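Local coordinates for protein D-alanine--D-alanine ligase (Coxiella burnetii, PDB 3TQT) that probably joins two D-alanine molecules into D-alanyl-D-alanine at the cost of ATP, supplying the dipeptide for peptidoglycan of the bacterial cell wall, at residues I76-Q88 with L116-V128. Sequence-based numbering, arbitrary orientation.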
ATOM      1  N   ILE A  76       0.102  22.063  12.803  1.00 23.91           N
ATOM      2  CA  ILE A  76       1.391  21.752  12.221  1.00 24.77           C
ATOM      3  C   ILE A  76       1.246  21.304  10.788  1.00 27.31           C
ATOM      4  O   ILE A  76       0.171  20.888  10.341  1.00 29.00           O
ATOM      5  CB  ILE A  76       2.125  20.642  12.984  1.00 29.19           C
ATOM      6  CG1 ILE A  76       1.217  19.411  13.143  1.00 31.99           C
ATOM      7  CG2 ILE A  76       2.653  21.160  14.326  1.00 28.24           C
ATOM      8  CD1 ILE A  76       2.001  18.105  13.324  1.00 29.18           C
ATOM      9  N   THR A  77       2.343  21.408  10.060  1.00 26.33           N
ATOM     10  CA  THR A  77       2.455  20.677   8.824  1.00 26.24           C
ATOM     11  C   THR A  77       3.739  19.870   8.907  1.00 24.48           C
ATOM     12  O   THR A  77       4.273  19.672   9.990  1.00 28.61           O
ATOM     13  CB  THR A  77       2.412  21.584   7.602  1.00 29.37           C
ATOM     14  OG1 THR A  77       2.436  20.766   6.426  1.00 37.55           O
ATOM     15  CG2 THR A  77       3.589  22.556   7.596  1.00 27.76           C
ATOM     16  N   ILE A  78       4.224  19.376   7.782  1.00 22.41           N
ATOM     17  CA  ILE A  78       5.387  18.516   7.823  1.00 27.40           C
ATOM     18  C   ILE A  78       6.554  19.185   7.117  1.00 25.31           C
ATOM     19  O   ILE A  78       6.375  20.081   6.305  1.00 37.71           O
ATOM     20  CB  ILE A  78       5.100  17.114   7.226  1.00 29.13           C
ATOM     21  CG1 ILE A  78       4.683  17.227   5.769  1.00 32.92           C
ATOM     22  CG2 ILE A  78       4.030  16.395   8.035  1.00 26.10           C
ATOM     23  CD1 ILE A  78       4.305  15.909   5.155  1.00 40.48           C
ATOM     24  N   ALA A  79       7.754  18.747   7.444  1.00 26.91           N
ATOM     25  CA  ALA A  79       8.939  19.292   6.824  1.00 27.06           C
ATOM     26  C   ALA A  79       9.620  18.187   6.033  1.00 28.20           C
ATOM     27  O   ALA A  79      10.363  17.388   6.591  1.00 31.95           O
ATOM     28  CB  ALA A  79       9.862  19.838   7.887  1.00 31.40           C
ATOM     29  N   PHE A  80       9.351  18.123   4.734  1.00 25.24           N
ATOM     30  CA  PHE A  80       9.989  17.109   3.903  1.00 25.18           C
ATOM     31  C   PHE A  80      11.498  17.232   3.945  1.00 25.65           C
ATOM     32  O   PHE A  80      12.038  18.336   3.985  1.00 31.02           O
ATOM     33  CB  PHE A  80       9.503  17.197   2.460  1.00 27.79           C
ATOM     34  CG  PHE A  80       8.106  16.704   2.272  1.00 26.71           C
ATOM     35  CD1 PHE A  80       7.803  15.371   2.470  1.00 24.86           C
ATOM     36  CD2 PHE A  80       7.092  17.575   1.925  1.00 39.31           C
ATOM     37  CE1 PHE A  80       6.513  14.911   2.310  1.00 36.42           C
ATOM     38  CE2 PHE A  80       5.799  17.120   1.761  1.00 45.63           C
ATOM     39  CZ  PHE A  80       5.512  15.786   1.952  1.00 38.61           C
ATOM     40  N   GLY A  81      12.175  16.095   3.945  1.00 29.38           N
ATOM     41  CA  GLY A  81      13.624  16.089   3.883  1.00 35.55           C
ATOM     42  C   GLY A  81      14.248  16.190   5.258  1.00 46.49           C
ATOM     43  O   GLY A  81      15.349  15.693   5.477  1.00 57.16           O
ATOM     44  N   ASP A  82      13.546  16.837   6.186  1.00 46.84           N
ATOM     45  CA  ASP A  82      14.038  16.970   7.554  1.00 49.67           C
ATOM     46  C   ASP A  82      13.793  15.670   8.317  1.00 46.94           C
ATOM     47  O   ASP A  82      12.735  15.474   8.922  1.00 40.07           O
ATOM     48  CB  ASP A  82      13.366  18.150   8.262  1.00 44.74           C
ATOM     49  CG  ASP A  82      14.013  18.480   9.600  1.00 52.56           C
ATOM     50  OD1 ASP A  82      14.413  17.541  10.321  1.00 47.02           O
ATOM     51  OD2 ASP A  82      14.121  19.682   9.931  1.00 55.33           O
ATOM     52  N   ALA A  83      14.781  14.784   8.280  1.00 48.29           N
ATOM     53  CA  ALA A  83      14.632  13.446   8.838  1.00 51.97           C
ATOM     54  C   ALA A  83      14.454  13.470  10.352  1.00 42.22           C
ATOM     55  O   ALA A  83      13.762  12.626  10.910  1.00 40.55           O
ATOM     56  CB  ALA A  83      15.817  12.578   8.450  1.00 56.18           C
ATOM     57  N   ALA A  84      15.065  14.448  11.012  1.00 36.86           N
ATOM     58  CA  ALA A  84      15.049  14.498  12.474  1.00 37.94           C
ATOM     59  C   ALA A  84      13.815  15.193  13.059  1.00 37.84           C
ATOM     60  O   ALA A  84      13.284  14.767  14.085  1.00 30.94           O
ATOM     61  CB  ALA A  84      16.316  15.150  12.990  1.00 34.81           C
ATOM     62  N   LYS A  85      13.376  16.266  12.404  1.00 35.96           N
ATOM     63  CA  LYS A  85      12.276  17.089  12.894  1.00 37.14           C
ATOM     64  C   LYS A  85      11.229  17.260  11.800  1.00 30.64           C
ATOM     65  O   LYS A  85      11.204  18.268  11.104  1.00 30.13           O
ATOM     66  CB  LYS A  85      12.787  18.454  13.344  1.00 30.51           C
ATOM     67  CG  LYS A  85      13.850  18.396  14.430  1.00 39.28           C
ATOM     68  CD  LYS A  85      13.999  19.755  15.106  1.00 44.46           C
ATOM     69  CE  LYS A  85      15.062  19.730  16.192  1.00 54.22           C
ATOM     70  NZ  LYS A  85      16.097  20.781  15.976  1.00 60.63           N
ATOM     71  N   PRO A  86      10.353  16.263  11.657  1.00 27.71           N
ATOM     72  CA  PRO A  86       9.399  16.209  10.550  1.00 27.55           C
ATOM     73  C   PRO A  86       8.198  17.131  10.722  1.00 27.66           C
ATOM     74  O   PRO A  86       7.553  17.437   9.723  1.00 29.87           O
ATOM     75  CB  PRO A  86       8.943  14.753  10.572  1.00 24.92           C
ATOM     76  CG  PRO A  86       9.066  14.351  12.000  1.00 24.02           C
ATOM     77  CD  PRO A  86      10.283  15.063  12.509  1.00 25.60           C
ATOM     78  N   TRP A  87       7.903  17.552  11.952  1.00 18.63           N
ATOM     79  CA  TRP A  87       6.714  18.353  12.219  1.00 20.72           C
ATOM     80  C   TRP A  87       7.096  19.809  12.320  1.00 27.52           C
ATOM     81  O   TRP A  87       8.063  20.160  13.008  1.00 27.82           O
ATOM     82  CB  TRP A  87       6.058  17.946  13.537  1.00 20.89           C
ATOM     83  CG  TRP A  87       5.979  16.483  13.779  1.00 22.29           C
ATOM     84  CD1 TRP A  87       6.298  15.829  14.933  1.00 26.41           C
ATOM     85  CD2 TRP A  87       5.547  15.478  12.850  1.00 25.05           C
ATOM     86  NE1 TRP A  87       6.073  14.473  14.784  1.00 28.28           N
ATOM     87  CE2 TRP A  87       5.623  14.234  13.513  1.00 23.43           C
ATOM     88  CE3 TRP A  87       5.112  15.507  11.519  1.00 21.33           C
ATOM     89  CZ2 TRP A  87       5.282  13.038  12.894  1.00 27.12           C
ATOM     90  CZ3 TRP A  87       4.752  14.314  10.912  1.00 30.08           C
ATOM     91  CH2 TRP A  87       4.845  13.098  11.596  1.00 30.02           C
ATOM     92  N   GLN A  88       6.332  20.661  11.655  1.00 24.30           N
ATOM     93  CA  GLN A  88       6.655  22.083  11.640  1.00 30.76           C
ATOM     94  C   GLN A  88       5.440  22.884  12.024  1.00 29.26           C
ATOM     95  O   GLN A  88       4.387  22.726  11.432  1.00 27.68           O
ATOM     96  CB  GLN A  88       7.116  22.512  10.251  1.00 32.21           C
ATOM     97  CG  GLN A  88       7.506  23.975  10.165  1.00 43.31           C
ATOM     98  CD  GLN A  88       8.160  24.309   8.848  1.00 53.98           C
ATOM     99  OE1 GLN A  88       8.996  23.553   8.348  1.00 57.38           O
ATOM    100  NE2 GLN A  88       7.775  25.437   8.267  1.00 63.84           N
ATOM    101  N   LEU A 116      -1.280   6.824   5.711  1.00 22.58           N
ATOM    102  CA  LEU A 116      -0.427   7.410   6.738  1.00 26.64           C
ATOM    103  C   LEU A 116       0.986   6.825   6.696  1.00 23.87           C
ATOM    104  O   LEU A 116       1.975   7.542   6.827  1.00 21.62           O
ATOM    105  CB  LEU A 116      -1.051   7.168   8.103  1.00 29.59           C
ATOM    106  CG  LEU A 116      -0.812   8.214   9.180  1.00 42.27           C
ATOM    107  CD1 LEU A 116      -1.129   9.618   8.666  1.00 39.19           C
ATOM    108  CD2 LEU A 116      -1.677   7.859  10.382  1.00 44.42           C
ATOM    109  N   GLN A 117       1.071   5.514   6.526  1.00 18.66           N
ATOM    110  CA  GLN A 117       2.356   4.835   6.357  1.00 18.30           C
ATOM    111  C   GLN A 117       3.125   5.422   5.176  1.00 20.84           C
ATOM    112  O   GLN A 117       4.338   5.586   5.236  1.00 20.81           O
ATOM    113  CB  GLN A 117       2.133   3.338   6.123  1.00 20.08           C
ATOM    114  CG  GLN A 117       1.631   2.580   7.368  1.00 20.28           C
ATOM    115  CD  GLN A 117       0.152   2.850   7.687  1.00 22.04           C
ATOM    116  OE1 GLN A 117      -0.622   3.232   6.814  1.00 20.70           O
ATOM    117  NE2 GLN A 117      -0.233   2.631   8.935  1.00 23.34           N
ATOM    118  N   GLY A 118       2.418   5.727   4.093  1.00 16.96           N
ATOM    119  CA  GLY A 118       3.055   6.282   2.903  1.00 18.12           C
ATOM    120  C   GLY A 118       3.683   7.643   3.153  1.00 20.81           C
ATOM    121  O   GLY A 118       4.796   7.927   2.689  1.00 22.16           O
ATOM    122  N   LEU A 119       2.973   8.488   3.894  1.00 18.74           N
ATOM    123  CA  LEU A 119       3.497   9.796   4.269  1.00 21.73           C
ATOM    124  C   LEU A 119       4.737   9.614   5.126  1.00 24.87           C
ATOM    125  O   LEU A 119       5.749  10.301   4.946  1.00 20.03           O
ATOM    126  CB  LEU A 119       2.446  10.609   5.028  1.00 25.36           C
ATOM    127  CG  LEU A 119       2.970  11.924   5.604  1.00 25.29           C
ATOM    128  CD1 LEU A 119       3.760  12.680   4.542  1.00 30.64           C
ATOM    129  CD2 LEU A 119       1.808  12.765   6.148  1.00 30.15           C
ATOM    130  N   LEU A 120       4.666   8.663   6.047  1.00 16.13           N
ATOM    131  CA  LEU A 120       5.772   8.422   6.959  1.00 16.58           C
ATOM    132  C   LEU A 120       6.984   7.880   6.217  1.00 20.63           C
ATOM    133  O   LEU A 120       8.120   8.204   6.572  1.00 23.11           O
ATOM    134  CB  LEU A 120       5.354   7.487   8.099  1.00 19.23           C
ATOM    135  CG  LEU A 120       4.261   8.045   9.020  1.00 21.89           C
ATOM    136  CD1 LEU A 120       3.859   7.000  10.027  1.00 22.16           C
ATOM    137  CD2 LEU A 120       4.744   9.318   9.723  1.00 20.68           C
ATOM    138  N   GLU A 121       6.754   7.065   5.188  1.00 18.95           N
ATOM    139  CA  GLU A 121       7.847   6.621   4.328  1.00 20.33           C
ATOM    140  C   GLU A 121       8.467   7.809   3.602  1.00 24.60           C
ATOM    141  O   GLU A 121       9.685   7.902   3.481  1.00 22.68           O
ATOM    142  CB  GLU A 121       7.378   5.597   3.295  1.00 19.29           C
ATOM    143  CG  GLU A 121       6.923   4.287   3.886  1.00 18.67           C
ATOM    144  CD  GLU A 121       8.067   3.407   4.323  1.00 31.08           C
ATOM    145  OE1 GLU A 121       9.236   3.750   4.043  1.00 30.23           O
ATOM    146  OE2 GLU A 121       7.789   2.365   4.951  1.00 27.42           O
ATOM    147  N   LEU A 122       7.632   8.716   3.114  1.00 20.23           N
ATOM    148  CA  LEU A 122       8.143   9.874   2.380  1.00 21.12           C
ATOM    149  C   LEU A 122       8.967  10.775   3.298  1.00 27.08           C
ATOM    150  O   LEU A 122       9.871  11.476   2.843  1.00 29.11           O
ATOM    151  CB  LEU A 122       6.995  10.677   1.783  1.00 22.84           C
ATOM    152  CG  LEU A 122       6.285  10.013   0.613  1.00 25.35           C
ATOM    153  CD1 LEU A 122       5.004  10.769   0.321  1.00 29.25           C
ATOM    154  CD2 LEU A 122       7.210  10.024  -0.596  1.00 24.90           C
ATOM    155  N   LEU A 123       8.634  10.762   4.583  1.00 25.14           N
ATOM    156  CA  LEU A 123       9.368  11.544   5.579  1.00 24.27           C
ATOM    157  C   LEU A 123      10.575  10.778   6.108  1.00 26.91           C
ATOM    158  O   LEU A 123      11.331  11.295   6.933  1.00 28.01           O
ATOM    159  CB  LEU A 123       8.464  11.931   6.745  1.00 22.08           C
ATOM    160  CG  LEU A 123       7.329  12.908   6.446  1.00 22.27           C
ATOM    161  CD1 LEU A 123       6.532  13.151   7.688  1.00 21.03           C
ATOM    162  CD2 LEU A 123       7.879  14.216   5.932  1.00 26.12           C
ATOM    163  N   ASN A 124      10.747   9.548   5.637  1.00 22.54           N
ATOM    164  CA  ASN A 124      11.838   8.685   6.077  1.00 18.77           C
ATOM    165  C   ASN A 124      11.829   8.545   7.586  1.00 25.47           C
ATOM    166  O   ASN A 124      12.884   8.560   8.206  1.00 25.57           O
ATOM    167  CB  ASN A 124      13.213   9.230   5.630  1.00 24.91           C
ATOM    168  CG  ASN A 124      13.346   9.330   4.122  1.00 46.90           C
ATOM    169  OD1 ASN A 124      13.810  10.346   3.587  1.00 58.96           O
ATOM    170  ND2 ASN A 124      12.932   8.279   3.425  1.00 40.82           N
ATOM    171  N   LEU A 125      10.643   8.434   8.181  1.00 22.36           N
ATOM    172  CA  LEU A 125      10.548   8.271   9.626  1.00 22.96           C
ATOM    173  C   LEU A 125      10.332   6.820  10.007  1.00 22.48           C
ATOM    174  O   LEU A 125       9.567   6.120   9.354  1.00 21.05           O
ATOM    175  CB  LEU A 125       9.393   9.083  10.181  1.00 22.09           C
ATOM    176  CG  LEU A 125       9.516  10.598  10.086  1.00 28.89           C
ATOM    177  CD1 LEU A 125       8.193  11.235  10.464  1.00 25.08           C
ATOM    178  CD2 LEU A 125      10.650  11.096  10.986  1.00 27.54           C
ATOM    179  N   PRO A 126      10.997   6.363  11.075  1.00 19.38           N
ATOM    180  CA  PRO A 126      10.629   5.034  11.575  1.00 19.01           C
ATOM    181  C   PRO A 126       9.191   5.083  12.072  1.00 22.03           C
ATOM    182  O   PRO A 126       8.773   6.094  12.637  1.00 23.16           O
ATOM    183  CB  PRO A 126      11.596   4.809  12.750  1.00 15.18           C
ATOM    184  CG  PRO A 126      12.716   5.806  12.535  1.00 18.76           C
ATOM    185  CD  PRO A 126      12.075   6.984  11.863  1.00 20.48           C
ATOM    186  N   TYR A 127       8.428   4.018  11.854  1.00 22.03           N
ATOM    187  CA  TYR A 127       7.078   3.977  12.389  1.00 20.99           C
ATOM    188  C   TYR A 127       6.655   2.564  12.761  1.00 17.00           C
ATOM    189  O   TYR A 127       7.110   1.570  12.167  1.00 18.61           O
ATOM    190  CB  TYR A 127       6.078   4.616  11.423  1.00 18.12           C
ATOM    191  CG  TYR A 127       5.974   3.931  10.090  1.00 19.74           C
ATOM    192  CD1 TYR A 127       5.023   2.932   9.870  1.00 18.35           C
ATOM    193  CD2 TYR A 127       6.807   4.294   9.041  1.00 21.37           C
ATOM    194  CE1 TYR A 127       4.918   2.312   8.656  1.00 20.21           C
ATOM    195  CE2 TYR A 127       6.712   3.670   7.810  1.00 20.28           C
ATOM    196  CZ  TYR A 127       5.764   2.690   7.622  1.00 18.53           C
ATOM    197  OH  TYR A 127       5.681   2.078   6.403  1.00 18.33           O
ATOM    198  N   VAL A 128       5.769   2.485  13.739  1.00 18.62           N
ATOM    199  CA  VAL A 128       5.319   1.206  14.252  1.00 16.34           C
ATOM    200  C   VAL A 128       4.359   0.501  13.299  1.00 22.61           C
ATOM    201  O   VAL A 128       3.501   1.132  12.665  1.00 21.39           O
ATOM    202  CB  VAL A 128       4.659   1.382  15.610  1.00 16.05           C
ATOM    203  CG1 VAL A 128       3.927   0.093  16.034  1.00 19.94           C
ATOM    204  CG2 VAL A 128       5.711   1.807  16.631  1.00 14.34           C
TER
HETATM  205  O   HOH W   1      11.192  13.716   3.182  1.00 33.78           O
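Leu122 O, at the end of helix 115-122, lies 2.6 Å from a water that accepts a hydrogen bond from Gly81 N at 2.7 Å. No direct hydrogen bond joins residues 76-88 to 116-128, so this water provides a polar link in an otherwise apolar contact, a worked example of a helix end seated on a beta hairpin. Leu123 gives the largest share of the buried surface. With CG anti to its carbonyl carbon (chi1 -67°), it splits its methyls between two rings: CD2 lies 3.7 Å from Phe80 CD1, whereas CD1 lies 3.9 Å from Trp87 CZ3. Ile78 CD1 and Leu119 CD1 meet tip to tip at a tight 3.3 Å. Farther along, Pro86 CG sits 3.7 Å above the centre of the Trp87 ring, while Leu125 CD1, beside it, touches both Pro86 CG (3.6 Å) and Trp87 CH2. Asn124, at positive phi, closes the helix in a Schellman motif and turns the chain so that Leu125 follows Leu123 into the contact. The hairpin's connection contains a type II turn, Ala79 to Asp82; at Gly81 phi is 87°, where a CB would jam against Phe80 O, which calls for glycine. In the N-terminal domain, strand 101-104 and Ser8, bonded to Trp87 NE1, adjoin the indole, while Trp50 of the second subunit stacks on Phe80 and the two copies of Ile78 pack together, placing strand 74-78 and helix 115-122 at the dimer interface.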